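Local structure of putrescine aminotransferase (Halomonas elongata DSM 2581, 6GWI) at residues A355-S360 and E431-V436; A231-E236 and E369-G374; L379-D384 and D417-S422. The protein probably transfers amino groups from amines such as putrescine to keto or aldehyde acceptors, using bound pyridoxal-5'-phosphate as cofactor. One frame throughout, in Å; residues are numbered along the deposited sequence.

Interaction 1 (A355-S360 and E431-V436); sequences AERWAS and EIDELV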
loop_
_atom_site.group_PDB
_atom_site.type_symbol
_atom_site.label_atom_id
_atom_site.label_comp_id
_atom_site.label_asym_id
_atom_site.label_seq_id
_atom_site.Cartn_x
_atom_site.Cartn_y
_atom_site.Cartn_z
ATOM N N ALA B 355 3.826 -11.509 -32.061
ATOM C CA ALA B 355 2.547 -11.883 -32.657
ATOM C C ALA B 355 2.712 -12.992 -33.690
ATOM O O ALA B 355 1.952 -13.966 -33.698
ATOM C CB ALA B 355 1.896 -10.654 -33.292
ATOM N N GLU B 356 3.700 -12.860 -34.579
ATOM C CA GLU B 356 3.889 -13.876 -35.610
ATOM C C GLU B 356 4.416 -15.177 -35.013
ATOM O O GLU B 356 3.945 -16.263 -35.373
ATOM C CB GLU B 356 4.818 -13.352 -36.708
ATOM C CG GLU B 356 6.123 -12.743 -36.223
ATOM C CD GLU B 356 7.038 -12.345 -37.369
ATOM O OE1 GLU B 356 7.120 -11.135 -37.671
ATOM O OE2 GLU B 356 7.655 -13.243 -37.981
ATOM N N ARG B 357 5.379 -15.095 -34.093
ATOM C CA ARG B 357 5.886 -16.303 -33.453
ATOM C C ARG B 357 4.817 -16.934 -32.566
ATOM O O ARG B 357 4.689 -18.162 -32.510
ATOM C CB ARG B 357 7.135 -15.980 -32.633
ATOM C CG ARG B 357 8.342 -15.496 -33.437
ATOM C CD ARG B 357 8.800 -16.496 -34.493
ATOM N NE ARG B 357 10.165 -16.211 -34.936
ATOM C CZ ARG B 357 10.801 -16.868 -35.903
ATOM N NH1 ARG B 357 10.201 -17.856 -36.552
ATOM N NH2 ARG B 357 12.044 -16.531 -36.223
ATOM N N TRP B 358 4.044 -16.103 -31.864
ATOM C CA TRP B 358 2.952 -16.603 -31.035
ATOM C C TRP B 358 1.892 -17.301 -31.878
ATOM O O TRP B 358 1.339 -18.328 -31.467
ATOM C CB TRP B 358 2.337 -15.439 -30.262
ATOM C CG TRP B 358 1.564 -15.797 -29.030
ATOM C CD1 TRP B 358 0.246 -15.533 -28.787
ATOM C CD2 TRP B 358 2.067 -16.442 -27.853
ATOM N NE1 TRP B 358 -0.104 -15.984 -27.538
ATOM C CE2 TRP B 358 0.995 -16.546 -26.945
ATOM C CE3 TRP B 358 3.316 -16.946 -27.481
ATOM C CZ2 TRP B 358 1.134 -17.133 -25.691
ATOM C CZ3 TRP B 358 3.451 -17.534 -26.237
ATOM C CH2 TRP B 358 2.366 -17.623 -25.357
ATOM N N ALA B 359 1.589 -16.751 -33.059
ATOM C CA ALA B 359 0.568 -17.327 -33.925
ATOM C C ALA B 359 0.968 -18.686 -34.485
ATOM O O ALA B 359 0.098 -19.422 -34.964
ATOM C CB ALA B 359 0.256 -16.373 -35.079
ATOM N N SER B 360 2.254 -19.034 -34.449
ATOM C CA SER B 360 2.668 -20.360 -34.888
ATOM C C SER B 360 2.189 -21.457 -33.946
ATOM O O SER B 360 2.338 -22.640 -34.275
ATOM C CB SER B 360 4.191 -20.420 -35.018
ATOM O OG SER B 360 4.809 -20.616 -33.758
ATOM N N GLU B 431 15.319 -14.329 -27.543
ATOM C CA GLU B 431 14.681 -14.753 -26.301
ATOM C C GLU B 431 13.185 -14.989 -26.489
ATOM O O GLU B 431 12.616 -15.870 -25.835
ATOM C CB GLU B 431 14.949 -13.718 -25.204
ATOM C CG GLU B 431 16.415 -13.700 -24.762
ATOM C CD GLU B 431 16.808 -12.455 -23.989
ATOM O OE1 GLU B 431 16.040 -11.471 -23.983
ATOM O OE2 GLU B 431 17.902 -12.464 -23.388
ATOM N N ILE B 432 12.532 -14.235 -27.378
ATOM C CA ILE B 432 11.151 -14.554 -27.733
ATOM C C ILE B 432 11.083 -15.913 -28.420
ATOM O O ILE B 432 10.167 -16.706 -28.170
ATOM C CB ILE B 432 10.540 -13.447 -28.615
ATOM C CG1 ILE B 432 10.217 -12.216 -27.765
ATOM C CG2 ILE B 432 9.283 -13.957 -29.329
ATOM C CD1 ILE B 432 9.862 -10.981 -28.572
ATOM N N ASP B 433 12.039 -16.192 -29.312
ATOM C CA ASP B 433 12.105 -17.502 -29.954
ATOM C C ASP B 433 12.181 -18.616 -28.918
ATOM O O ASP B 433 11.455 -19.614 -29.006
ATOM C CB ASP B 433 13.315 -17.570 -30.887
ATOM C CG ASP B 433 13.134 -16.746 -32.143
ATOM O OD1 ASP B 433 11.976 -16.466 -32.517
ATOM O OD2 ASP B 433 14.156 -16.373 -32.757
ATOM N N GLU B 434 13.079 -18.476 -27.941
ATOM C CA GLU B 434 13.203 -19.486 -26.897
ATOM C C GLU B 434 11.889 -19.654 -26.143
ATOM O O GLU B 434 11.484 -20.779 -25.829
ATOM C CB GLU B 434 14.328 -19.105 -25.931
ATOM C CG GLU B 434 14.610 -20.144 -24.852
ATOM C CD GLU B 434 15.584 -19.650 -23.797
ATOM O OE1 GLU B 434 15.957 -18.460 -23.843
ATOM O OE2 GLU B 434 15.979 -20.451 -22.924
ATOM N N LEU B 435 11.204 -18.543 -25.857
ATOM C CA LEU B 435 9.941 -18.603 -25.127
ATOM C C LEU B 435 8.920 -19.477 -25.844
ATOM O O LEU B 435 8.327 -20.380 -25.243
ATOM C CB LEU B 435 9.398 -17.184 -24.934
ATOM C CG LEU B 435 8.149 -16.991 -24.072
ATOM C CD1 LEU B 435 8.118 -15.564 -23.532
ATOM C CD2 LEU B 435 6.864 -17.288 -24.833
ATOM N N VAL B 436 8.692 -19.218 -27.132
ATOM C CA VAL B 436 7.681 -19.964 -27.874
ATOM C C VAL B 436 8.072 -21.434 -27.991
ATOM O O VAL B 436 7.223 -22.325 -27.874
ATOM C CB VAL B 436 7.454 -19.317 -29.253
ATOM C CG1 VAL B 436 6.505 -20.157 -30.095
ATOM C CG2 VAL B 436 6.915 -17.899 -29.080
#
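Arg357 and Asp433 both set CG anti to their carbonyl carbons (chi1 of Asp433 -72°); the bend of Arg357 at chi2 places CD, and NE beyond it meets the carboxylate between two helices. NE of Arg357 reaches OD1 of Asp433 at 3.0 Å in a salt bridge, the guanidinium and carboxylate planes standing 80° apart, so this is a single-point contact and not a flat two-pronged pair. Tyr353, one turn earlier on the same helix as Arg357, brings its hydroxyl to both NE and OD1. Deeper in, Trp358 has its CZ3 3.7 Å from CD2 of Leu435, while CG2 of Val436 sits at the indole edge, 4.1 Å from CE3. The other methyl of Val436, CG1, lies 3.6 Å from the carbonyl O of Arg357, which accepts from both N and OG of Ser360. Segments 355-359 and 431-436, on helices 342-359 and 429-450, run nearly parallel, 18° and 10.0 Å between their axes, in the C-terminal part of this class-III aminotransferase; the indole NE1 is bonded to Ala378 O in the sheet beneath. Solvent would probably weaken the outer charged pair, so the apolar contacts of Trp358, Leu435 and Val436 are likely to carry much of the hold.

Interaction 2 (A231-E236 and E369-G374); sequences AIMPPE and EARSLG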
loop_
_atom_site.group_PDB
_atom_site.type_symbol
_atom_site.label_atom_id
_atom_site.label_comp_id
_atom_site.label_asym_id
_atom_site.label_seq_id
_atom_site.Cartn_x
_atom_site.Cartn_y
_atom_site.Cartn_z
ATOM N N ALA B 231 -5.496 -11.911 -19.468
ATOM C CA ALA B 231 -5.001 -11.208 -20.652
ATOM C C ALA B 231 -6.064 -11.183 -21.750
ATOM O O ALA B 231 -5.862 -11.649 -22.872
ATOM C CB ALA B 231 -3.705 -11.841 -21.164
ATOM N N ILE B 232 -7.217 -10.626 -21.396
ATOM C CA ILE B 232 -8.401 -10.656 -22.244
ATOM C C ILE B 232 -8.470 -9.325 -22.981
ATOM O O ILE B 232 -8.905 -8.314 -22.425
ATOM C CB ILE B 232 -9.670 -10.917 -21.428
ATOM C CG1 ILE B 232 -9.520 -12.224 -20.649
ATOM C CG2 ILE B 232 -10.891 -10.961 -22.340
ATOM C CD1 ILE B 232 -10.657 -12.510 -19.716
ATOM N N MET B 233 -8.038 -9.319 -24.230
ATOM C CA MET B 233 -8.228 -8.146 -25.072
ATOM C C MET B 233 -9.665 -8.118 -25.579
ATOM O O MET B 233 -10.159 -9.136 -26.075
ATOM C CB MET B 233 -7.254 -8.161 -26.244
ATOM C CG MET B 233 -5.798 -8.233 -25.820
ATOM S SD MET B 233 -5.030 -9.807 -26.240
ATOM C CE MET B 233 -3.579 -9.777 -25.189
ATOM N N PRO B 234 -10.367 -6.994 -25.468
ATOM C CA PRO B 234 -11.761 -6.954 -25.907
ATOM C C PRO B 234 -11.848 -6.889 -27.419
ATOM O O PRO B 234 -10.856 -6.577 -28.095
ATOM C CB PRO B 234 -12.295 -5.668 -25.261
ATOM C CG PRO B 234 -11.106 -4.778 -25.205
ATOM C CD PRO B 234 -9.915 -5.682 -24.960
ATOM N N PRO B 235 -13.007 -7.212 -27.992
ATOM C CA PRO B 235 -13.206 -6.956 -29.423
ATOM C C PRO B 235 -12.968 -5.489 -29.747
ATOM O O PRO B 235 -13.125 -4.607 -28.899
ATOM C CB PRO B 235 -14.666 -7.359 -29.665
ATOM C CG PRO B 235 -15.007 -8.290 -28.549
ATOM C CD PRO B 235 -14.164 -7.885 -27.372
ATOM N N GLU B 236 -12.570 -5.233 -30.995
ATOM C CA GLU B 236 -12.280 -3.868 -31.417
ATOM C C GLU B 236 -13.507 -2.970 -31.339
ATOM O O GLU B 236 -13.360 -1.744 -31.267
ATOM C CB GLU B 236 -11.711 -3.871 -32.836
ATOM C CG GLU B 236 -10.343 -4.532 -32.936
ATOM C CD GLU B 236 -9.814 -4.586 -34.357
ATOM O OE1 GLU B 236 -10.423 -3.960 -35.248
ATOM O OE2 GLU B 236 -8.783 -5.258 -34.579
ATOM N N GLU B 369 -7.044 -20.980 -29.262
ATOM C CA GLU B 369 -6.895 -19.587 -29.655
ATOM C C GLU B 369 -5.549 -19.078 -29.158
ATOM O O GLU B 369 -5.094 -19.466 -28.078
ATOM C CB GLU B 369 -8.026 -18.716 -29.098
ATOM C CG GLU B 369 -8.012 -17.286 -29.626
ATOM C CD GLU B 369 -9.001 -16.387 -28.917
ATOM O OE1 GLU B 369 -8.668 -15.885 -27.824
ATOM O OE2 GLU B 369 -10.113 -16.185 -29.450
ATOM N N ALA B 370 -4.921 -18.217 -29.955
ATOM C CA ALA B 370 -3.723 -17.491 -29.556
ATOM C C ALA B 370 -3.946 -16.013 -29.836
ATOM O O ALA B 370 -4.365 -15.647 -30.939
ATOM C CB ALA B 370 -2.483 -17.994 -30.303
ATOM N N ARG B 371 -3.687 -15.170 -28.837
ATOM C CA ARG B 371 -3.898 -13.737 -28.969
ATOM C C ARG B 371 -2.766 -12.985 -28.288
ATOM O O ARG B 371 -2.219 -13.434 -27.278
ATOM C CB ARG B 371 -5.244 -13.310 -28.362
ATOM C CG ARG B 371 -5.396 -13.645 -26.883
ATOM C CD ARG B 371 -6.672 -13.051 -26.306
ATOM N NE ARG B 371 -6.807 -13.340 -24.882
ATOM C CZ ARG B 371 -7.394 -14.424 -24.382
ATOM N NH1 ARG B 371 -7.920 -15.337 -25.188
ATOM N NH2 ARG B 371 -7.460 -14.592 -23.066
ATOM N N SER B 372 -2.424 -11.826 -28.840
ATOM C CA SER B 372 -1.396 -10.995 -28.238
ATOM C C SER B 372 -1.628 -9.550 -28.641
ATOM O O SER B 372 -2.266 -9.258 -29.656
ATOM C CB SER B 372 0.013 -11.449 -28.642
ATOM O OG SER B 372 0.262 -11.213 -30.017
ATOM N N LEU B 373 -1.109 -8.646 -27.818
ATOM C CA LEU B 373 -1.117 -7.216 -28.100
ATOM C C LEU B 373 0.096 -6.633 -27.396
ATOM O O LEU B 373 0.263 -6.836 -26.189
ATOM C CB LEU B 373 -2.408 -6.553 -27.616
ATOM C CG LEU B 373 -2.499 -5.036 -27.796
ATOM C CD1 LEU B 373 -2.319 -4.639 -29.257
ATOM C CD2 LEU B 373 -3.820 -4.508 -27.259
ATOM N N GLY B 374 0.934 -5.915 -28.136
ATOM C CA GLY B 374 2.212 -5.524 -27.571
ATOM C C GLY B 374 2.948 -6.756 -27.086
ATOM O O GLY B 374 3.112 -7.734 -27.823
#
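Arg371 reaches from strand 367-373 to the loop 231-236 and gives its NE hydrogen to the carbonyl O of Ala231, 2.8 Å away and nearly straight at 171°. The oxygen lies in the guanidinium plane; NH2 of Arg371 adds a weak bond to the same Ala231 O at 3.4 Å and has a second acceptor in Gly230 O. NH1 is met by OE1 of Glu369, two residues back on the strand, at 2.8 Å, and by Glu380 on the adjacent strand, so all three guanidinium nitrogens have acceptors, and the two carboxylates at NH1 would probably stabilise the cation. The strand is an outer one of the antiparallel sheet in the C-terminal part of this fold-type I enzyme; the loop follows strand 217-222 of the parallel sheet, so the contact ties the large-sheet part of the fold to the C-terminal sheet. An alanine in place of Arg371 would probably leave Ala231 O without its donor from the strand and the Glu369 carboxylate without its partner cation. Beside the polar group, the bend of Met233 at chi2 (111°) sets SD 3.6 Å from CD of Arg371. CE of Met233 then comes 3.9 Å from CA of Ser372, and CG of Met233 rests 4.2 Å from CB of Leu373.

Interaction 3 (L379-D384 and D417-S422); sequences LELVAD and DTMIIS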
loop_
_atom_site.group_PDB
_atom_site.type_symbol
_atom_site.label_atom_id
_atom_site.label_comp_id
_atom_site.label_asym_id
_atom_site.label_seq_id
_atom_site.Cartn_x
_atom_site.Cartn_y
_atom_site.Cartn_z
ATOM N N LEU B 379 -2.893 -17.948 -24.531
ATOM C CA LEU B 379 -3.349 -19.124 -25.257
ATOM C C LEU B 379 -4.572 -19.707 -24.562
ATOM O O LEU B 379 -4.664 -19.690 -23.329
ATOM C CB LEU B 379 -2.274 -20.212 -25.333
ATOM C CG LEU B 379 -0.885 -19.858 -25.855
ATOM C CD1 LEU B 379 0.056 -21.032 -25.626
ATOM C CD2 LEU B 379 -0.929 -19.481 -27.330
ATOM N N GLU B 380 -5.507 -20.225 -25.354
ATOM C CA GLU B 380 -6.696 -20.900 -24.842
ATOM C C GLU B 380 -6.522 -22.392 -25.103
ATOM O O GLU B 380 -6.483 -22.824 -26.261
ATOM C CB GLU B 380 -7.964 -20.370 -25.507
ATOM C CG GLU B 380 -8.233 -18.885 -25.290
ATOM C CD GLU B 380 -8.610 -18.549 -23.858
ATOM O OE1 GLU B 380 -8.588 -19.453 -22.998
ATOM O OE2 GLU B 380 -8.938 -17.375 -23.592
ATOM N N LEU B 381 -6.410 -23.175 -24.034
ATOM C CA LEU B 381 -6.286 -24.620 -24.163
ATOM C C LEU B 381 -7.671 -25.242 -24.295
ATOM O O LEU B 381 -8.584 -24.913 -23.529
ATOM C CB LEU B 381 -5.545 -25.200 -22.959
ATOM C CG LEU B 381 -4.172 -24.594 -22.650
ATOM C CD1 LEU B 381 -3.491 -25.367 -21.526
ATOM C CD2 LEU B 381 -3.281 -24.546 -23.884
ATOM N N VAL B 382 -7.831 -26.129 -25.278
ATOM C CA VAL B 382 -9.094 -26.815 -25.519
ATOM C C VAL B 382 -8.825 -28.296 -25.744
ATOM O O VAL B 382 -7.747 -28.690 -26.199
ATOM C CB VAL B 382 -9.860 -26.230 -26.729
ATOM C CG1 VAL B 382 -10.141 -24.748 -26.526
ATOM C CG2 VAL B 382 -9.089 -26.476 -28.024
ATOM N N ALA B 383 -9.823 -29.119 -25.422
ATOM C CA ALA B 383 -9.770 -30.546 -25.712
ATOM C C ALA B 383 -10.248 -30.870 -27.122
ATOM O O ALA B 383 -9.788 -31.853 -27.713
ATOM C CB ALA B 383 -10.614 -31.318 -24.693
ATOM N N ASP B 384 -11.142 -30.055 -27.678
ATOM C CA ASP B 384 -11.666 -30.248 -29.027
ATOM C C ASP B 384 -11.583 -28.918 -29.755
ATOM O O ASP B 384 -12.237 -27.949 -29.356
ATOM C CB ASP B 384 -13.113 -30.755 -28.986
ATOM C CG ASP B 384 -13.674 -31.044 -30.367
ATOM O OD1 ASP B 384 -13.728 -32.236 -30.739
ATOM O OD2 ASP B 384 -14.013 -30.089 -31.095
ATOM N N ASP B 417 -7.821 -22.388 -17.700
ATOM C CA ASP B 417 -7.193 -23.024 -18.851
ATOM C C ASP B 417 -6.691 -22.005 -19.871
ATOM O O ASP B 417 -6.577 -22.315 -21.062
ATOM C CB ASP B 417 -8.170 -24.002 -19.506
ATOM C CG ASP B 417 -8.328 -25.295 -18.716
ATOM O OD1 ASP B 417 -7.568 -25.508 -17.747
ATOM O OD2 ASP B 417 -9.215 -26.101 -19.065
ATOM N N THR B 418 -6.394 -20.788 -19.420
ATOM C CA THR B 418 -5.788 -19.748 -20.243
ATOM C C THR B 418 -4.341 -19.556 -19.802
ATOM O O THR B 418 -4.083 -19.283 -18.627
ATOM C CB THR B 418 -6.557 -18.431 -20.121
ATOM O OG1 THR B 418 -7.937 -18.650 -20.436
ATOM C CG2 THR B 418 -5.976 -17.373 -21.055
ATOM N N MET B 419 -3.408 -19.706 -20.735
ATOM C CA MET B 419 -2.003 -19.412 -20.479
ATOM C C MET B 419 -1.733 -17.952 -20.821
ATOM O O MET B 419 -2.314 -17.417 -21.768
ATOM C CB MET B 419 -1.100 -20.326 -21.309
ATOM C CG MET B 419 -1.453 -21.810 -21.224
ATOM S SD MET B 419 -1.567 -22.453 -19.542
ATOM C CE MET B 419 0.105 -22.202 -18.951
ATOM N N ILE B 420 -0.872 -17.299 -20.037
ATOM C CA ILE B 420 -0.599 -15.877 -20.208
ATOM C C ILE B 420 0.898 -15.617 -20.099
ATOM O O ILE B 420 1.610 -16.276 -19.334
ATOM C CB ILE B 420 -1.371 -15.013 -19.177
ATOM C CG1 ILE B 420 -0.981 -15.404 -17.748
ATOM C CG2 ILE B 420 -2.876 -15.150 -19.385
ATOM C CD1 ILE B 420 -1.562 -14.500 -16.681
ATOM N N ILE B 421 1.374 -14.634 -20.867
ATOM C CA ILE B 421 2.752 -14.173 -20.782
ATOM C C ILE B 421 2.756 -12.650 -20.765
ATOM O O ILE B 421 1.852 -12.000 -21.299
ATOM C CB ILE B 421 3.631 -14.694 -21.943
ATOM C CG1 ILE B 421 3.045 -14.292 -23.298
ATOM C CG2 ILE B 421 3.784 -16.205 -21.851
ATOM C CD1 ILE B 421 4.036 -14.386 -24.434
ATOM N N SER B 422 3.790 -12.086 -20.147
ATOM C CA SER B 422 3.990 -10.645 -20.042
ATOM C C SER B 422 5.479 -10.395 -19.825
ATOM O O SER B 422 5.883 -9.968 -18.735
ATOM C CB SER B 422 3.157 -10.062 -18.899
ATOM O OG SER B 422 3.423 -8.681 -18.716
#
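Glu380 bends to reach Thr418: CG is anti to the carbonyl carbon, and the one bend, at chi2 (-69°), turns CD toward the neighbouring strand. Thr418 keeps OG1 anti to its own carbonyl carbon (chi1 -55°), and from there OG1 of Thr418 donates to OE1 of Glu380 at 2.8 Å, on the syn side but out of the carboxylate plane. That carboxylate is gripped further, by Arg390 on OE1 and by the Tyr184 hydroxyl and Arg371 on OE2, which would probably favour its charged form. Strands 376-381 and 418-421 are antiparallel neighbours in the C-terminal sheet. Leu379 and Met419 form a hydrogen-bonded pair, each N giving to the other's O at 2.9 Å, whereas Glu380 and Thr418 are a non-hydrogen-bonded pair; Leu381 N adds a further bond, to Asp417 O at 3.1 Å. On the face bearing Leu379 and Met419, their CB atoms are 4.2 Å apart. The bend of Met419 at chi2 (-53°) puts its SD 4.0 Å from CD1 of Leu381, and its CG is near the same methyl. Cys401 of helix 397-407 touches both Leu381 and Met419, and Leu443 of helix 429-450 lies against Leu379 and Leu381.

Interactions 2 and 3 share the antiparallel sheet through neighbouring strands 367-373 and 376-381, their centres about 12 Å apart: NH1 of Arg371 makes a salt bridge to OE2 of Glu380 at 2.8 Å, so the arginine that holds the 231-236 loop also engages the glutamate that accepts from Thr418. Trp358 of interaction 1 packs on the sheet, its CZ2 3.4 Å from CG of Leu379 and its CZ3 3.7 Å from CD1 of Ile421; CD1 of Trp358 lies 4.0 Å from CB of Ala370. Helices thus pack on one face of the sheet, and the loop contact lies across the other. The Ala231 side chain is about 11 Å from a bound pyridoxal-5'-phosphate, too far for direct contact.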